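Local coordinates for protein beta-lactamase Rm3 (Uncultured bacterium, PDB 5IQK) that hydrolyses the amide bond of beta-lactam antibiotics with the help of bound zinc ions, as a subclass B3 metallo-beta-lactamase, at residues A12-F17 and Q228-L233; P54-N59 and A87-R92; V176-I181 and D217-A222. All coordinates share one frame; numbering follows the deposited sequence.

Overall arrangement
The three contacts sit in an alpha-beta/beta-alpha fold whose two beta sheets lie between outer helices. Contact 3 pairs the edge strand 218-221 with strand 171-178. The nearest atom of its S180 side chain is about 4 Å from a bound zinc, and S180 touches the zinc ligands H77 and H223, consistent with a place at the active site. Contact 1 lies at the surface, its centre about 14 Å from that of contact 3. R232 NH1 joins them, 2.8 Å from L219 O, a probable hydrogen bond. Contact 2 packs two helices, its centre about 19 Å from that of contact 1. The salt bridge from D13 OD1 to K55 NZ, 2.9 Å long, connects these two. Contacts 2 and 3 do not touch.

Contact 1. Residues A12-F17 and Q228-L233; sequences ADQAPF and QLWQRL
F17 holds CG in the crowded position between the backbone N and the carbonyl carbon (chi1 55°), while L233 sets CG anti to its backbone N. With these torsions the two side chains meet tip to tip. This is a surface contact of the metallo-beta-lactamase fold, between the N-terminal loop entering strand 17-20 and the first turn of helix 229-239. L233 CD1 stands 3.7 Å from the centroid of the F17 ring and only 9° off its normal, a CH-pi contact over the face. L229 CD2 approaches the edge of the same ring, at F17 CZ. W230 crosses F17 at about a right angle and turns an edge toward F17 CE2, with W230 CZ3 3.9 Å away. Y25 also meets the rings of F17 and W230. Q14 OE1 lies over one face of the W230 indole, toward its rim, 3.5 Å from W230 CZ3, with the amide plane tilted 24° from the ring. Q14 OE1 is hydrogen-bonded to K29, and W230 NE1 to the carbonyl of K29. The bend of Q14 at chi2 and a bond within its own loop fix the amide: Q14 NE2 donates almost straight to a lone pair of A15 O at 3.0 Å.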
# COMPACT_ATOMS: atom_id res chain seq x y z
N ALA A 12 -2.56 -7.68 13.64
CA ALA A 12 -3.30 -8.90 14.00
C ALA A 12 -3.42 -9.86 12.82
O ALA A 12 -3.53 -9.44 11.67
CB ALA A 12 -4.67 -8.54 14.53
N ASP A 13 -3.40 -11.15 13.13
CA ASP A 13 -3.52 -12.20 12.12
C ASP A 13 -4.71 -12.01 11.20
O ASP A 13 -5.82 -11.70 11.65
CB ASP A 13 -3.68 -13.57 12.78
CG ASP A 13 -2.42 -14.05 13.45
OD1 ASP A 13 -1.37 -13.39 13.32
OD2 ASP A 13 -2.50 -15.11 14.11
N GLN A 14 -4.47 -12.24 9.92
CA GLN A 14 -5.54 -12.40 8.96
C GLN A 14 -5.22 -13.60 8.09
O GLN A 14 -4.14 -13.67 7.51
CB GLN A 14 -5.70 -11.15 8.09
CG GLN A 14 -6.68 -11.36 6.94
CD GLN A 14 -8.07 -11.69 7.44
OE1 GLN A 14 -8.66 -10.92 8.18
NE2 GLN A 14 -8.59 -12.85 7.05
N ALA A 15 -6.13 -14.56 8.02
CA ALA A 15 -5.95 -15.69 7.11
C ALA A 15 -5.93 -15.20 5.65
O ALA A 15 -6.79 -14.42 5.25
CB ALA A 15 -7.04 -16.72 7.32
N PRO A 16 -4.93 -15.64 4.86
CA PRO A 16 -4.81 -15.17 3.47
C PRO A 16 -5.91 -15.71 2.56
O PRO A 16 -6.48 -16.76 2.86
CB PRO A 16 -3.44 -15.69 3.05
CG PRO A 16 -3.28 -16.95 3.84
CD PRO A 16 -3.93 -16.68 5.17
N PHE A 17 -6.20 -15.01 1.47
CA PHE A 17 -7.28 -15.41 0.56
C PHE A 17 -7.08 -14.86 -0.86
O PHE A 17 -6.41 -13.84 -1.07
CB PHE A 17 -8.64 -14.96 1.09
CG PHE A 17 -8.73 -13.48 1.37
CD1 PHE A 17 -9.29 -12.61 0.45
CD2 PHE A 17 -8.27 -12.97 2.58
CE1 PHE A 17 -9.37 -11.24 0.71
CE2 PHE A 17 -8.35 -11.62 2.84
CZ PHE A 17 -8.90 -10.76 1.91
N GLN A 228 -13.08 -1.13 2.95
CA GLN A 228 -14.09 -2.06 3.47
C GLN A 228 -13.77 -3.52 3.14
O GLN A 228 -14.67 -4.32 2.82
CB GLN A 228 -15.48 -1.72 2.92
CG GLN A 228 -15.94 -0.29 3.23
CD GLN A 228 -15.40 0.70 2.22
OE1 GLN A 228 -15.40 0.44 1.02
NE2 GLN A 228 -14.91 1.85 2.71
N LEU A 229 -12.50 -3.88 3.25
CA LEU A 229 -12.08 -5.22 2.80
C LEU A 229 -12.70 -6.32 3.65
O LEU A 229 -12.97 -7.41 3.13
CB LEU A 229 -10.56 -5.36 2.81
CG LEU A 229 -10.00 -6.63 2.17
CD1 LEU A 229 -10.50 -6.78 0.73
CD2 LEU A 229 -8.48 -6.63 2.20
N TRP A 230 -12.91 -6.07 4.94
CA TRP A 230 -13.44 -7.14 5.79
C TRP A 230 -14.94 -7.33 5.60
O TRP A 230 -15.43 -8.46 5.71
CB TRP A 230 -13.07 -6.89 7.26
CG TRP A 230 -11.60 -6.65 7.42
CD1 TRP A 230 -11.00 -5.70 8.20
CD2 TRP A 230 -10.53 -7.35 6.74
NE1 TRP A 230 -9.63 -5.77 8.07
CE2 TRP A 230 -9.32 -6.76 7.18
CE3 TRP A 230 -10.47 -8.41 5.82
CZ2 TRP A 230 -8.07 -7.20 6.72
CZ3 TRP A 230 -9.23 -8.84 5.37
CH2 TRP A 230 -8.05 -8.23 5.82
N GLN A 231 -15.67 -6.27 5.27
CA GLN A 231 -17.07 -6.44 4.88
C GLN A 231 -17.15 -7.25 3.58
O GLN A 231 -17.96 -8.18 3.44
CB GLN A 231 -17.78 -5.10 4.68
CG GLN A 231 -17.96 -4.28 5.96
CD GLN A 231 -16.80 -3.33 6.21
OE1 GLN A 231 -15.65 -3.62 5.87
NE2 GLN A 231 -17.10 -2.19 6.82
N ARG A 232 -16.30 -6.87 2.63
CA ARG A 232 -16.22 -7.53 1.32
C ARG A 232 -15.85 -9.01 1.46
O ARG A 232 -16.47 -9.88 0.83
CB ARG A 232 -15.20 -6.78 0.45
CG ARG A 232 -15.73 -5.44 -0.02
CD ARG A 232 -14.65 -4.48 -0.50
NE ARG A 232 -13.96 -4.87 -1.73
CZ ARG A 232 -12.72 -4.49 -2.02
NH1 ARG A 232 -12.03 -3.75 -1.16
NH2 ARG A 232 -12.17 -4.86 -3.15
N LEU A 233 -14.85 -9.29 2.30
CA LEU A 233 -14.44 -10.67 2.58
C LEU A 233 -15.58 -11.48 3.18
O LEU A 233 -15.81 -12.62 2.76
CB LEU A 233 -13.23 -10.72 3.52
CG LEU A 233 -12.76 -12.13 3.91
CD1 LEU A 233 -12.29 -12.90 2.67
CD2 LEU A 233 -11.64 -12.06 4.93

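Contact 2. Residues P54-N59 and A87-R92; sequences PKIIAN and AELQRR
Helices 53-62 and 86-93 run side by side in the same general direction. The axes of segments 54-59 and 87-92 approach to 10.3 Å, with 43° between their N-to-C directions. Backbones come closest where I57 CA lies 7.6 Å from L89 CA. The interface is mainly apolar, and no hydrogen bond spans the two segments.

I57 and L89 form its centre. Their side chains slide past each other in opposite directions, and I57 CG1 touches L89 CD2 at 3.5 Å. I57 CG1 and L89 CG stand anti to their carbonyl carbons. L89 chi2 of 170° sends CD1 toward I56, while CD2 is the branch that meets I57. L89 CD1 meets I56 CD1 at 4.2 Å, the two chains crossing at about a right angle.

The exposed side carries longer polar side chains. R92 is bent at chi2 and chi3, which folds its guanidinium back over I57. I57 CD1 lies over one face of that group, 3.8 Å from R92 NH1, and also touches R92 CG at 3.8 Å. E88, extended beyond CG, crosses P54 and brings E88 OE1 to 3.9 Å from P54 CD, a packing contact.

The two helices belong to one outer layer of the alpha-beta/beta-alpha sandwich of the metallo-beta-lactamase fold. N59 bonds to the carbonyl of V26, and Q90 to those of A95 and D130. Both helices pack on the mixed sheet, where I56 and L89 touch L44 of strand 42-45.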
# COMPACT_ATOMS: atom_id res chain seq x y z
N PRO A 54 7.25 -11.86 9.17
CA PRO A 54 7.02 -13.31 9.30
C PRO A 54 5.58 -13.74 9.03
O PRO A 54 5.35 -14.88 8.61
CB PRO A 54 7.40 -13.61 10.76
CG PRO A 54 8.14 -12.42 11.24
CD PRO A 54 7.73 -11.26 10.42
N LYS A 55 4.64 -12.85 9.29
CA LYS A 55 3.23 -13.16 9.07
C LYS A 55 2.93 -13.19 7.59
O LYS A 55 2.23 -14.08 7.12
CB LYS A 55 2.35 -12.14 9.78
CG LYS A 55 2.44 -12.23 11.29
CD LYS A 55 1.31 -11.48 11.96
CE LYS A 55 1.43 -11.54 13.46
NZ LYS A 55 0.16 -11.09 14.13
N ILE A 56 3.47 -12.22 6.85
CA ILE A 56 3.31 -12.20 5.40
C ILE A 56 3.89 -13.45 4.76
O ILE A 56 3.25 -14.08 3.91
CB ILE A 56 3.96 -10.95 4.79
CG1 ILE A 56 3.18 -9.70 5.22
CG2 ILE A 56 3.98 -11.07 3.27
CD1 ILE A 56 3.88 -8.35 4.91
N ILE A 57 5.10 -13.81 5.17
CA ILE A 57 5.77 -15.01 4.66
C ILE A 57 4.97 -16.27 4.97
O ILE A 57 4.80 -17.13 4.10
CB ILE A 57 7.20 -15.13 5.24
CG1 ILE A 57 8.07 -13.99 4.68
CG2 ILE A 57 7.81 -16.50 4.92
CD1 ILE A 57 9.46 -13.91 5.28
N ALA A 58 4.46 -16.37 6.19
CA ALA A 58 3.64 -17.51 6.59
C ALA A 58 2.38 -17.57 5.74
O ALA A 58 1.95 -18.66 5.32
CB ALA A 58 3.29 -17.43 8.07
N ASN A 59 1.80 -16.40 5.47
CA ASN A 59 0.59 -16.30 4.66
C ASN A 59 0.82 -16.68 3.20
O ASN A 59 -0.06 -17.29 2.58
CB ASN A 59 0.01 -14.87 4.73
CG ASN A 59 -0.69 -14.58 6.05
OD1 ASN A 59 -0.99 -15.49 6.81
ND2 ASN A 59 -0.98 -13.30 6.31
N ALA A 87 12.92 -5.14 4.64
CA ALA A 87 14.27 -5.70 4.70
C ALA A 87 14.25 -7.22 4.82
O ALA A 87 15.04 -7.92 4.16
CB ALA A 87 15.05 -5.09 5.85
N GLU A 88 13.36 -7.74 5.65
CA GLU A 88 13.28 -9.19 5.86
C GLU A 88 12.72 -9.90 4.63
O GLU A 88 13.21 -10.96 4.24
CB GLU A 88 12.41 -9.52 7.08
CG GLU A 88 12.25 -11.02 7.33
CD GLU A 88 11.72 -11.35 8.73
OE1 GLU A 88 11.43 -10.41 9.50
OE2 GLU A 88 11.61 -12.55 9.05
N LEU A 89 11.69 -9.32 4.02
CA LEU A 89 11.10 -9.90 2.82
C LEU A 89 12.13 -9.94 1.70
O LEU A 89 12.22 -10.93 0.96
CB LEU A 89 9.86 -9.12 2.40
CG LEU A 89 8.70 -9.23 3.39
CD1 LEU A 89 7.59 -8.25 3.04
CD2 LEU A 89 8.17 -10.68 3.44
N GLN A 90 12.91 -8.87 1.58
CA GLN A 90 13.98 -8.85 0.58
C GLN A 90 15.03 -9.92 0.84
O GLN A 90 15.43 -10.64 -0.07
CB GLN A 90 14.66 -7.48 0.55
CG GLN A 90 15.93 -7.43 -0.28
CD GLN A 90 16.27 -6.00 -0.68
OE1 GLN A 90 16.97 -5.29 0.05
NE2 GLN A 90 15.79 -5.58 -1.84
N ARG A 91 15.46 -10.06 2.09
CA ARG A 91 16.46 -11.07 2.42
C ARG A 91 15.98 -12.48 2.11
O ARG A 91 16.75 -13.31 1.62
CB ARG A 91 16.85 -10.99 3.90
CG ARG A 91 17.88 -9.93 4.21
CD ARG A 91 18.49 -10.16 5.59
NE ARG A 91 17.46 -10.29 6.63
CZ ARG A 91 16.92 -9.26 7.27
NH1 ARG A 91 17.29 -8.02 6.98
NH2 ARG A 91 15.99 -9.47 8.20
N ARG A 92 14.70 -12.74 2.36
CA ARG A 92 14.15 -14.09 2.18
C ARG A 92 13.83 -14.40 0.72
O ARG A 92 13.74 -15.57 0.34
CB ARG A 92 12.89 -14.27 3.04
CG ARG A 92 13.14 -14.32 4.56
CD ARG A 92 13.77 -15.65 4.98
NE ARG A 92 12.91 -16.79 4.68
CZ ARG A 92 11.94 -17.22 5.48
NH1 ARG A 92 11.73 -16.64 6.65
NH2 ARG A 92 11.20 -18.26 5.12

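Contact 3. Residues V176-I181 and D217-A222; sequences VYADSI and DVLISA
Strands 171-178 and 218-221 are the two parallel strands of a beta-alpha-beta unit, connected through helix 200-212. V176 pairs with L219, Y177 with I220 and A178 with S221. V176 N donates to V218 O at 2.8 Å and I220 N to V176 O at 2.8 Å, the latter almost straight at 175°. A178 N then donates to I220 O at 2.9 Å. A222 N gives the last bond to A178 O, beyond the end of strand 218-221.

On one face, L219 CD1 lies 3.7 Å from A178 CB and also touches V176 CG1. On the other, Y177 sets CG anti to its backbone N (chi1 -171°) and lays its ring over I220 O. Y177 CE1 touches I220 CG2 at 4.2 Å, the side chains crossing at about a right angle. Y177 OH reaches A222 and is hydrogen-bonded to D46 OD2.

In the metallo-beta-lactamase fold the ends of such strands lead into the zinc site, and both segments do so here. A222 directly precedes H223, a zinc ligand. D179 OD1 is hydrogen-bonded to ND1 of H77, another zinc ligand, probably as the acceptor, so D179 is a second-shell residue that would orient the imidazole and could polarise it. The same D179 OD1 receives a weak bond from S180 N at 2.7 Å, while S180 OG packs against A222 CB at 3.9 Å.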
# COMPACT_ATOMS: atom_id res chain seq x y z
N VAL A 176 -6.37 -2.39 -8.37
CA VAL A 176 -5.78 -1.17 -7.86
C VAL A 176 -5.33 -1.39 -6.43
O VAL A 176 -6.12 -1.83 -5.59
CB VAL A 176 -6.77 0.02 -7.91
CG1 VAL A 176 -6.12 1.28 -7.30
CG2 VAL A 176 -7.22 0.30 -9.35
N TYR A 177 -4.06 -1.09 -6.15
CA TYR A 177 -3.56 -1.00 -4.78
C TYR A 177 -3.38 0.48 -4.51
O TYR A 177 -2.46 1.09 -5.05
CB TYR A 177 -2.24 -1.77 -4.61
CG TYR A 177 -1.78 -1.89 -3.17
CD1 TYR A 177 -2.06 -3.04 -2.43
CD2 TYR A 177 -1.07 -0.87 -2.54
CE1 TYR A 177 -1.64 -3.17 -1.12
CE2 TYR A 177 -0.66 -0.98 -1.22
CZ TYR A 177 -0.94 -2.14 -0.52
OH TYR A 177 -0.52 -2.26 0.78
N ALA A 178 -4.27 1.06 -3.70
CA ALA A 178 -4.24 2.50 -3.46
C ALA A 178 -3.48 2.82 -2.20
O ALA A 178 -3.73 2.25 -1.13
CB ALA A 178 -5.65 3.06 -3.38
N ASP A 179 -2.54 3.74 -2.32
CA ASP A 179 -1.82 4.19 -1.15
C ASP A 179 -2.74 4.97 -0.22
O ASP A 179 -3.79 5.46 -0.63
CB ASP A 179 -0.62 5.05 -1.55
CG ASP A 179 0.34 5.26 -0.39
OD1 ASP A 179 0.29 4.45 0.58
OD2 ASP A 179 1.12 6.22 -0.44
N SER A 180 -2.33 5.08 1.03
CA SER A 180 -2.97 6.01 1.97
C SER A 180 -2.99 7.40 1.39
O SER A 180 -1.98 7.86 0.87
CB SER A 180 -2.20 6.03 3.30
OG SER A 180 -2.16 4.75 3.88
N ILE A 181 -4.14 8.07 1.49
CA ILE A 181 -4.27 9.48 1.10
C ILE A 181 -4.98 10.26 2.21
O ILE A 181 -5.60 11.30 1.95
CB ILE A 181 -5.03 9.64 -0.23
CG1 ILE A 181 -6.32 8.83 -0.19
CG2 ILE A 181 -4.15 9.18 -1.39
CD1 ILE A 181 -7.22 9.08 -1.38
N ASP A 217 -11.65 -1.95 -10.96
CA ASP A 217 -12.58 -3.04 -10.66
C ASP A 217 -12.41 -3.63 -9.26
O ASP A 217 -13.40 -3.88 -8.56
CB ASP A 217 -12.46 -4.15 -11.70
CG ASP A 217 -12.88 -3.70 -13.07
OD1 ASP A 217 -13.93 -3.03 -13.16
OD2 ASP A 217 -12.17 -4.01 -14.05
N VAL A 218 -11.17 -3.92 -8.86
CA VAL A 218 -10.90 -4.42 -7.52
C VAL A 218 -9.89 -3.54 -6.78
O VAL A 218 -8.72 -3.42 -7.18
CB VAL A 218 -10.39 -5.88 -7.53
CG1 VAL A 218 -10.12 -6.36 -6.10
CG2 VAL A 218 -11.39 -6.81 -8.23
N LEU A 219 -10.36 -2.94 -5.69
CA LEU A 219 -9.53 -2.06 -4.89
C LEU A 219 -9.03 -2.72 -3.61
O LEU A 219 -9.80 -3.32 -2.86
CB LEU A 219 -10.31 -0.79 -4.53
CG LEU A 219 -9.64 0.18 -3.54
CD1 LEU A 219 -8.37 0.74 -4.18
CD2 LEU A 219 -10.58 1.30 -3.12
N ILE A 220 -7.73 -2.61 -3.38
CA ILE A 220 -7.15 -2.88 -2.07
C ILE A 220 -6.44 -1.60 -1.58
O ILE A 220 -5.54 -1.09 -2.25
CB ILE A 220 -6.14 -4.04 -2.09
CG1 ILE A 220 -6.77 -5.30 -2.70
CG2 ILE A 220 -5.63 -4.31 -0.68
CD1 ILE A 220 -6.48 -5.46 -4.18
N SER A 221 -6.86 -1.08 -0.44
CA SER A 221 -6.19 0.10 0.14
C SER A 221 -5.09 -0.33 1.11
O SER A 221 -5.21 -1.36 1.78
CB SER A 221 -7.19 1.00 0.85
OG SER A 221 -8.00 0.23 1.72
N ALA A 222 -4.03 0.48 1.20
CA ALA A 222 -2.87 0.18 2.04
C ALA A 222 -3.30 -0.15 3.47
O ALA A 222 -2.75 -1.07 4.09
CB ALA A 222 -1.89 1.35 2.02